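Local atomic coordinates of extracellular invertase (Aspergillus kawachii, PDB entry 5XH8), a protein that probably hydrolyses sucrose at its beta-fructofuranosyl bond and, with high transfructosylation activity, passes fructosyl units on to build fructooligosaccharides such as 1-kestose. Residues F477-S482 with T487-Q492; I498-S503 with S549-Y554. All coordinates share one frame; numbering follows the deposited sequence.

Contact 1: F477-S482 with T487-Q492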
ATOM      1  N   PHE A 477     -25.670 -25.522 -40.884  1.00 38.85           N
ATOM      2  CA  PHE A 477     -25.045 -26.826 -41.018  1.00 37.66           C
ATOM      3  C   PHE A 477     -25.173 -27.635 -39.750  1.00 38.56           C
ATOM      4  O   PHE A 477     -25.293 -27.099 -38.656  1.00 39.92           O
ATOM      5  CB  PHE A 477     -23.574 -26.704 -41.382  1.00 37.77           C
ATOM      6  CG  PHE A 477     -23.322 -25.959 -42.654  1.00 40.03           C
ATOM      7  CD1 PHE A 477     -23.278 -26.630 -43.873  1.00 40.20           C
ATOM      8  CD2 PHE A 477     -23.117 -24.579 -42.638  1.00 39.73           C
ATOM      9  CE1 PHE A 477     -23.053 -25.937 -45.049  1.00 39.96           C
ATOM     10  CE2 PHE A 477     -22.886 -23.885 -43.813  1.00 39.37           C
ATOM     11  CZ  PHE A 477     -22.859 -24.563 -45.019  1.00 40.86           C
ATOM     12  N   GLN A 478     -25.153 -28.946 -39.935  1.00 38.65           N
ATOM     13  CA  GLN A 478     -25.080 -29.893 -38.859  1.00 39.15           C
ATOM     14  C   GLN A 478     -23.667 -30.463 -38.930  1.00 36.82           C
ATOM     15  O   GLN A 478     -23.231 -30.891 -39.992  1.00 37.65           O
ATOM     16  CB  GLN A 478     -26.135 -30.982 -39.042  1.00 40.52           C
ATOM     17  CG  GLN A 478     -26.353 -31.807 -37.804  1.00 42.64           C
ATOM     18  CD  GLN A 478     -27.352 -32.934 -38.017  1.00 43.82           C
ATOM     19  OE1 GLN A 478     -27.033 -33.969 -38.597  1.00 46.92           O
ATOM     20  NE2 GLN A 478     -28.554 -32.742 -37.521  1.00 44.63           N
ATOM     21  N   ILE A 479     -22.945 -30.440 -37.816  1.00 33.65           N
ATOM     22  CA  ILE A 479     -21.544 -30.878 -37.785  1.00 32.20           C
ATOM     23  C   ILE A 479     -21.324 -31.861 -36.663  1.00 30.07           C
ATOM     24  O   ILE A 479     -22.180 -32.009 -35.795  1.00 33.26           O
ATOM     25  CB  ILE A 479     -20.562 -29.686 -37.631  1.00 32.20           C
ATOM     26  CG1 ILE A 479     -20.794 -28.937 -36.298  1.00 32.52           C
ATOM     27  CG2 ILE A 479     -20.704 -28.739 -38.815  1.00 31.45           C
ATOM     28  CD1 ILE A 479     -19.759 -27.862 -36.011  1.00 31.91           C
ATOM     29  N   LEU A 480     -20.160 -32.505 -36.677  1.00 30.66           N
ATOM     30  CA  LEU A 480     -19.782 -33.452 -35.633  1.00 34.17           C
ATOM     31  C   LEU A 480     -20.913 -34.492 -35.389  1.00 34.94           C
ATOM     32  O   LEU A 480     -21.331 -34.734 -34.250  1.00 30.99           O
ATOM     33  CB  LEU A 480     -19.405 -32.695 -34.342  1.00 33.51           C
ATOM     34  CG  LEU A 480     -18.221 -31.715 -34.454  1.00 33.28           C
ATOM     35  CD1 LEU A 480     -18.158 -30.763 -33.249  1.00 33.26           C
ATOM     36  CD2 LEU A 480     -16.922 -32.483 -34.630  1.00 32.05           C
ATOM     37  N   SER A 481     -21.393 -35.062 -36.493  1.00 34.94           N
ATOM     38  CA  SER A 481     -22.588 -35.929 -36.519  1.00 37.59           C
ATOM     39  C   SER A 481     -22.262 -37.382 -36.685  1.00 33.27           C
ATOM     40  O   SER A 481     -21.360 -37.759 -37.430  1.00 31.99           O
ATOM     41  CB  SER A 481     -23.511 -35.568 -37.678  1.00 40.23           C
ATOM     42  OG  SER A 481     -24.146 -34.349 -37.406  1.00 49.85           O
ATOM     43  N   SER A 482     -23.038 -38.189 -35.981  1.00 37.07           N
ATOM     44  CA  SER A 482     -23.068 -39.635 -36.148  1.00 36.12           C
ATOM     45  C   SER A 482     -24.455 -40.059 -35.656  1.00 38.14           C
ATOM     46  O   SER A 482     -25.313 -39.196 -35.399  1.00 34.83           O
ATOM     47  CB  SER A 482     -21.946 -40.282 -35.337  1.00 36.33           C
ATOM     48  OG  SER A 482     -22.117 -40.049 -33.947  1.00 34.00           O
ATOM     49  N   THR A 487     -24.196 -31.596 -33.765  1.00 31.32           N
ATOM     50  CA  THR A 487     -24.244 -30.196 -33.381  1.00 32.00           C
ATOM     51  C   THR A 487     -24.775 -29.393 -34.551  1.00 29.81           C
ATOM     52  O   THR A 487     -24.333 -29.607 -35.678  1.00 33.76           O
ATOM     53  CB  THR A 487     -22.826 -29.709 -33.022  1.00 30.75           C
ATOM     54  OG1 THR A 487     -22.340 -30.480 -31.922  1.00 28.66           O
ATOM     55  CG2 THR A 487     -22.849 -28.239 -32.668  1.00 30.36           C
ATOM     56  N   THR A 488     -25.681 -28.456 -34.290  1.00 30.33           N
ATOM     57  CA  THR A 488     -26.271 -27.657 -35.363  1.00 32.21           C
ATOM     58  C   THR A 488     -25.995 -26.190 -35.146  1.00 31.79           C
ATOM     59  O   THR A 488     -26.218 -25.657 -34.057  1.00 35.03           O
ATOM     60  CB  THR A 488     -27.783 -27.925 -35.497  1.00 33.39           C
ATOM     61  OG1 THR A 488     -27.976 -29.331 -35.554  1.00 33.60           O
ATOM     62  CG2 THR A 488     -28.316 -27.350 -36.772  1.00 34.06           C
ATOM     63  N   VAL A 489     -25.470 -25.559 -36.192  1.00 32.47           N
ATOM     64  CA  VAL A 489     -25.129 -24.148 -36.197  1.00 33.74           C
ATOM     65  C   VAL A 489     -25.976 -23.527 -37.290  1.00 34.27           C
ATOM     66  O   VAL A 489     -25.839 -23.920 -38.454  1.00 33.76           O
ATOM     67  CB  VAL A 489     -23.630 -23.922 -36.545  1.00 33.52           C
ATOM     68  CG1 VAL A 489     -23.322 -22.437 -36.651  1.00 35.79           C
ATOM     69  CG2 VAL A 489     -22.733 -24.592 -35.520  1.00 35.19           C
ATOM     70  N   TYR A 490     -26.809 -22.549 -36.955  1.00 35.55           N
ATOM     71  CA  TYR A 490     -27.711 -21.984 -37.964  1.00 36.92           C
ATOM     72  C   TYR A 490     -28.021 -20.509 -37.782  1.00 36.63           C
ATOM     73  O   TYR A 490     -27.912 -19.987 -36.683  1.00 35.63           O
ATOM     74  CB  TYR A 490     -28.998 -22.802 -37.997  1.00 36.39           C
ATOM     75  CG  TYR A 490     -29.807 -22.808 -36.714  1.00 35.34           C
ATOM     76  CD1 TYR A 490     -29.598 -23.778 -35.732  1.00 34.63           C
ATOM     77  CD2 TYR A 490     -30.820 -21.887 -36.509  1.00 34.89           C
ATOM     78  CE1 TYR A 490     -30.366 -23.818 -34.585  1.00 33.78           C
ATOM     79  CE2 TYR A 490     -31.585 -21.911 -35.353  1.00 35.12           C
ATOM     80  CZ  TYR A 490     -31.355 -22.875 -34.402  1.00 34.64           C
ATOM     81  OH  TYR A 490     -32.116 -22.882 -33.269  1.00 36.56           O
ATOM     82  N   TYR A 491     -28.366 -19.840 -38.886  1.00 36.28           N
ATOM     83  CA  TYR A 491     -28.920 -18.488 -38.840  1.00 36.44           C
ATOM     84  C   TYR A 491     -30.438 -18.552 -38.733  1.00 38.29           C
ATOM     85  O   TYR A 491     -31.082 -19.403 -39.335  1.00 43.01           O
ATOM     86  CB  TYR A 491     -28.516 -17.666 -40.058  1.00 38.14           C
ATOM     87  CG  TYR A 491     -28.855 -16.204 -39.890  1.00 40.69           C
ATOM     88  CD1 TYR A 491     -28.039 -15.366 -39.119  1.00 42.61           C
ATOM     89  CD2 TYR A 491     -30.009 -15.654 -40.461  1.00 41.18           C
ATOM     90  CE1 TYR A 491     -28.351 -14.024 -38.931  1.00 43.37           C
ATOM     91  CE2 TYR A 491     -30.331 -14.310 -40.284  1.00 43.24           C
ATOM     92  CZ  TYR A 491     -29.500 -13.493 -39.521  1.00 43.55           C
ATOM     93  OH  TYR A 491     -29.816 -12.161 -39.325  1.00 39.89           O
ATOM     94  N   GLN A 492     -30.988 -17.624 -37.972  1.00 40.23           N
ATOM     95  CA  GLN A 492     -32.390 -17.544 -37.646  1.00 41.59           C
ATOM     96  C   GLN A 492     -32.815 -16.082 -37.846  1.00 43.22           C
ATOM     97  O   GLN A 492     -32.276 -15.181 -37.178  1.00 39.96           O
ATOM     98  CB  GLN A 492     -32.523 -17.969 -36.191  1.00 46.78           C
ATOM     99  CG  GLN A 492     -33.900 -17.947 -35.595  1.00 49.02           C
ATOM    100  CD  GLN A 492     -33.906 -18.557 -34.211  1.00 50.42           C
ATOM    101  OE1 GLN A 492     -33.673 -17.879 -33.216  1.00 55.45           O
ATOM    102  NE2 GLN A 492     -34.177 -19.846 -34.140  1.00 54.78           N
TER
HETATM  103  O   HOH W   1     -21.777 -33.176 -31.960  1.00 30.09           O

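Contact 2: I498-S503 with S549-Y554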
ATOM      1  N   ILE A 498     -27.307 -16.018 -34.943  1.00 38.28           N
ATOM      2  CA  ILE A 498     -26.628 -17.294 -35.145  1.00 36.47           C
ATOM      3  C   ILE A 498     -26.770 -18.087 -33.853  1.00 36.58           C
ATOM      4  O   ILE A 498     -26.491 -17.567 -32.763  1.00 37.34           O
ATOM      5  CB  ILE A 498     -25.126 -17.118 -35.447  1.00 40.15           C
ATOM      6  CG1 ILE A 498     -24.892 -16.197 -36.661  1.00 42.12           C
ATOM      7  CG2 ILE A 498     -24.436 -18.480 -35.599  1.00 39.72           C
ATOM      8  CD1 ILE A 498     -24.821 -16.886 -37.998  1.00 44.96           C
ATOM      9  N   ILE A 499     -27.167 -19.350 -33.985  1.00 35.72           N
ATOM     10  CA  ILE A 499     -27.414 -20.253 -32.866  1.00 35.00           C
ATOM     11  C   ILE A 499     -26.522 -21.494 -32.990  1.00 32.34           C
ATOM     12  O   ILE A 499     -26.326 -22.016 -34.075  1.00 29.91           O
ATOM     13  CB  ILE A 499     -28.889 -20.735 -32.837  1.00 38.56           C
ATOM     14  CG1 ILE A 499     -29.862 -19.546 -32.882  1.00 40.67           C
ATOM     15  CG2 ILE A 499     -29.162 -21.634 -31.624  1.00 36.02           C
ATOM     16  CD1 ILE A 499     -29.765 -18.587 -31.730  1.00 41.87           C
ATOM     17  N   VAL A 500     -25.957 -21.937 -31.873  1.00 31.78           N
ATOM     18  CA  VAL A 500     -25.318 -23.236 -31.798  1.00 30.71           C
ATOM     19  C   VAL A 500     -26.214 -24.072 -30.881  1.00 31.13           C
ATOM     20  O   VAL A 500     -26.314 -23.814 -29.671  1.00 30.13           O
ATOM     21  CB  VAL A 500     -23.869 -23.173 -31.265  1.00 30.68           C
ATOM     22  CG1 VAL A 500     -23.218 -24.545 -31.358  1.00 31.47           C
ATOM     23  CG2 VAL A 500     -23.037 -22.159 -32.046  1.00 30.77           C
ATOM     24  N   ASP A 501     -26.903 -25.038 -31.478  1.00 32.63           N
ATOM     25  CA  ASP A 501     -27.681 -26.030 -30.712  1.00 33.82           C
ATOM     26  C   ASP A 501     -26.756 -27.174 -30.269  1.00 31.10           C
ATOM     27  O   ASP A 501     -26.216 -27.924 -31.099  1.00 32.50           O
ATOM     28  CB  ASP A 501     -28.812 -26.569 -31.580  1.00 35.90           C
ATOM     29  CG  ASP A 501     -29.699 -27.583 -30.864  1.00 37.51           C
ATOM     30  OD1 ASP A 501     -29.428 -28.036 -29.718  1.00 35.32           O
ATOM     31  OD2 ASP A 501     -30.696 -27.944 -31.506  1.00 41.59           O
ATOM     32  N   ARG A 502     -26.606 -27.313 -28.956  1.00 29.69           N
ATOM     33  CA  ARG A 502     -25.738 -28.325 -28.361  1.00 30.90           C
ATOM     34  C   ARG A 502     -26.499 -29.424 -27.604  1.00 30.84           C
ATOM     35  O   ARG A 502     -25.877 -30.283 -26.944  1.00 29.03           O
ATOM     36  CB  ARG A 502     -24.700 -27.637 -27.439  1.00 29.94           C
ATOM     37  CG  ARG A 502     -23.697 -26.778 -28.199  1.00 29.41           C
ATOM     38  CD  ARG A 502     -22.542 -26.307 -27.323  1.00 29.40           C
ATOM     39  NE  ARG A 502     -23.044 -25.575 -26.160  1.00 29.18           N
ATOM     40  CZ  ARG A 502     -22.378 -25.344 -25.028  1.00 29.05           C
ATOM     41  NH1 ARG A 502     -21.118 -25.739 -24.862  1.00 27.18           N
ATOM     42  NH2 ARG A 502     -22.992 -24.675 -24.059  1.00 29.21           N
ATOM     43  N   SER A 503     -27.828 -29.435 -27.712  1.00 29.98           N
ATOM     44  CA  SER A 503     -28.625 -30.444 -27.013  1.00 31.02           C
ATOM     45  C   SER A 503     -28.194 -31.890 -27.320  1.00 31.14           C
ATOM     46  O   SER A 503     -28.265 -32.723 -26.447  1.00 33.48           O
ATOM     47  CB  SER A 503     -30.118 -30.265 -27.310  1.00 32.35           C
ATOM     48  OG  SER A 503     -30.364 -30.374 -28.700  1.00 31.90           O
ATOM     49  N   SER A 549     -12.644 -29.837 -29.587  1.00 26.10           N
ATOM     50  CA  SER A 549     -13.824 -29.355 -28.868  1.00 24.67           C
ATOM     51  C   SER A 549     -14.010 -27.843 -28.929  1.00 24.68           C
ATOM     52  O   SER A 549     -15.011 -27.341 -28.433  1.00 25.86           O
ATOM     53  CB  SER A 549     -13.770 -29.770 -27.393  1.00 26.06           C
ATOM     54  OG  SER A 549     -12.694 -29.159 -26.697  1.00 25.57           O
ATOM     55  N   VAL A 550     -13.069 -27.104 -29.506  1.00 24.05           N
ATOM     56  CA  VAL A 550     -13.210 -25.659 -29.585  1.00 23.04           C
ATOM     57  C   VAL A 550     -13.888 -25.290 -30.892  1.00 23.63           C
ATOM     58  O   VAL A 550     -13.326 -25.515 -31.941  1.00 24.70           O
ATOM     59  CB  VAL A 550     -11.838 -24.951 -29.501  1.00 22.28           C
ATOM     60  CG1 VAL A 550     -12.033 -23.442 -29.534  1.00 22.23           C
ATOM     61  CG2 VAL A 550     -11.107 -25.375 -28.251  1.00 22.71           C
ATOM     62  N   LEU A 551     -15.087 -24.709 -30.818  1.00 25.85           N
ATOM     63  CA  LEU A 551     -15.783 -24.188 -31.978  1.00 26.43           C
ATOM     64  C   LEU A 551     -15.734 -22.660 -31.983  1.00 25.99           C
ATOM     65  O   LEU A 551     -16.152 -22.023 -31.021  1.00 27.37           O
ATOM     66  CB  LEU A 551     -17.265 -24.642 -31.991  1.00 27.02           C
ATOM     67  CG  LEU A 551     -18.165 -23.985 -33.064  1.00 26.57           C
ATOM     68  CD1 LEU A 551     -17.704 -24.262 -34.493  1.00 26.90           C
ATOM     69  CD2 LEU A 551     -19.598 -24.444 -32.868  1.00 27.82           C
ATOM     70  N   GLU A 552     -15.258 -22.094 -33.081  1.00 25.47           N
ATOM     71  CA  GLU A 552     -15.350 -20.668 -33.336  1.00 27.05           C
ATOM     72  C   GLU A 552     -16.150 -20.433 -34.624  1.00 27.00           C
ATOM     73  O   GLU A 552     -15.821 -20.968 -35.688  1.00 27.67           O
ATOM     74  CB  GLU A 552     -13.961 -20.040 -33.425  1.00 26.52           C
ATOM     75  CG  GLU A 552     -13.167 -20.180 -32.118  1.00 26.33           C
ATOM     76  CD  GLU A 552     -11.863 -19.388 -32.088  1.00 26.27           C
ATOM     77  OE1 GLU A 552     -11.824 -18.265 -32.632  1.00 26.72           O
ATOM     78  OE2 GLU A 552     -10.877 -19.864 -31.480  1.00 24.33           O
ATOM     79  N   VAL A 553     -17.199 -19.628 -34.498  1.00 27.61           N
ATOM     80  CA  VAL A 553     -18.067 -19.262 -35.598  1.00 26.66           C
ATOM     81  C   VAL A 553     -17.842 -17.783 -35.931  1.00 27.98           C
ATOM     82  O   VAL A 553     -18.097 -16.922 -35.095  1.00 26.69           O
ATOM     83  CB  VAL A 553     -19.540 -19.480 -35.204  1.00 27.50           C
ATOM     84  CG1 VAL A 553     -20.465 -19.119 -36.375  1.00 28.88           C
ATOM     85  CG2 VAL A 553     -19.753 -20.923 -34.751  1.00 27.66           C
ATOM     86  N   TYR A 554     -17.353 -17.517 -37.140  1.00 27.74           N
ATOM     87  CA  TYR A 554     -17.200 -16.183 -37.679  1.00 30.26           C
ATOM     88  C   TYR A 554     -18.218 -15.900 -38.803  1.00 33.06           C
ATOM     89  O   TYR A 554     -18.570 -16.813 -39.592  1.00 31.41           O
ATOM     90  CB  TYR A 554     -15.798 -16.006 -38.243  1.00 29.27           C
ATOM     91  CG  TYR A 554     -14.663 -16.146 -37.228  1.00 28.99           C
ATOM     92  CD1 TYR A 554     -14.156 -17.396 -36.872  1.00 29.78           C
ATOM     93  CD2 TYR A 554     -14.084 -15.017 -36.646  1.00 30.69           C
ATOM     94  CE1 TYR A 554     -13.117 -17.522 -35.946  1.00 28.68           C
ATOM     95  CE2 TYR A 554     -13.029 -15.123 -35.733  1.00 29.92           C
ATOM     96  CZ  TYR A 554     -12.555 -16.371 -35.372  1.00 28.94           C
ATOM     97  OH  TYR A 554     -11.512 -16.446 -34.473  1.00 25.54           O
TER

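Contact 1: F477-S482 with T487-Q492
T487 meets I479 through two backbone hydrogen bonds, the signature of an antiparallel hydrogen-bonded pair: I479 N gives to T487 O at 2.7 Å, and T487 N gives back to I479 O at 2.9 Å. On the inner face, a chi1 of 62° puts CG1 of I479 between its backbone N and carbonyl carbon, where it lies 3.9 Å from T487 CB. Past I479 the strand turns a corner, and L480 and S481 together face N574 of the neighbouring strand as a G1 beta bulge. The hydroxyl of T487 donates to a water that in turn donates to L480 O, and it is also hydrogen-bonded to T505. T488 faces Q478 in a non-hydrogen-bonded pair on the other face; its OG1 crosses the glutamine's extended chain at CG, 3.7 Å away. Beyond it, the Q478 amide takes a hydrogen bond from S481 OG, which sits above the carbonyl plane of OE1. V489 and F477 form the next hydrogen-bonded pair, F477 N to V489 O and V489 N to F477 O, each 2.9 Å, while the F477 ring turns away to meet F587 edge-to-face. The whole is an antiparallel beta hairpin of 474-481 and 487-492, within the C-terminal beta-sandwich of family 32 glycosidases.

Contact 2: I498-S503 with S549-Y554
Contact between 498-503 and 549-554 is sheet-on-sheet, made by apolar side chains alone, in the buried interior of the beta-sandwich that forms the C-terminal domain of family 32 enzymes. Strand 497-501 belongs to a six-stranded antiparallel sheet and strand 550-555 to the sheet packed against it. The short segments run nearly antiparallel, at 160°, yet their axes come no closer than 9.8 Å, a spacing that side chains must fill, and no hydrogen bond crosses it. Four residues do so, I498 and V500 from one sheet, L551 and V553 from the other, each directing its CB toward the opposing strand. I498 and V553 pass obliquely, methyl against methyl, with CG2 of the isoleucine 4.1 Å from CG1 of the valine. V500 divides its two branches between two partners: CG2 lies 4.4 Å from V553 CG2, while CG1 takes the other neighbour. Between L551 and V553, E552 serves its own side: its carboxylate forms a salt bridge with R374 of strand 366-385 and a hydrogen bond with H31. Further along 498-503, the bond from S503 N to D501 OD1, at 2.9 Å, makes an Asx turn, and S503 OG adds a second bond to the same D501 OD1 at 2.7 Å. V553 stands between I498 and V500, and L551 extends the row: with its CG anti to the backbone N (chi1 171°), the leucine reaches across so that CD2 meets V500 CG1 tip to tip at 3.9 Å.

Contact 1 and contact 2 illustrate the two ways in which a beta-sandwich is built: hydrogen bonding within a sheet, and apolar packing between sheets. Their centres lie 8 Å apart, and the strands 487-492 and 497-501, consecutive in the chain, are the shared neighbours that join them, with probable hydrogen bonds from D501 N to T488 O at 2.7 Å and from I499 N to Y490 O at 2.9 Å. Y491 CD1 packs on I498 CD1 at 3.7 Å, and from the facing sheet L551 also touches V489, so it packs on strands of both contacts. The sodium ion, held by H287, G315, F316 and S318, is about 13 Å from the V500 side chain; a glycerol lies about 7 Å from that of L480.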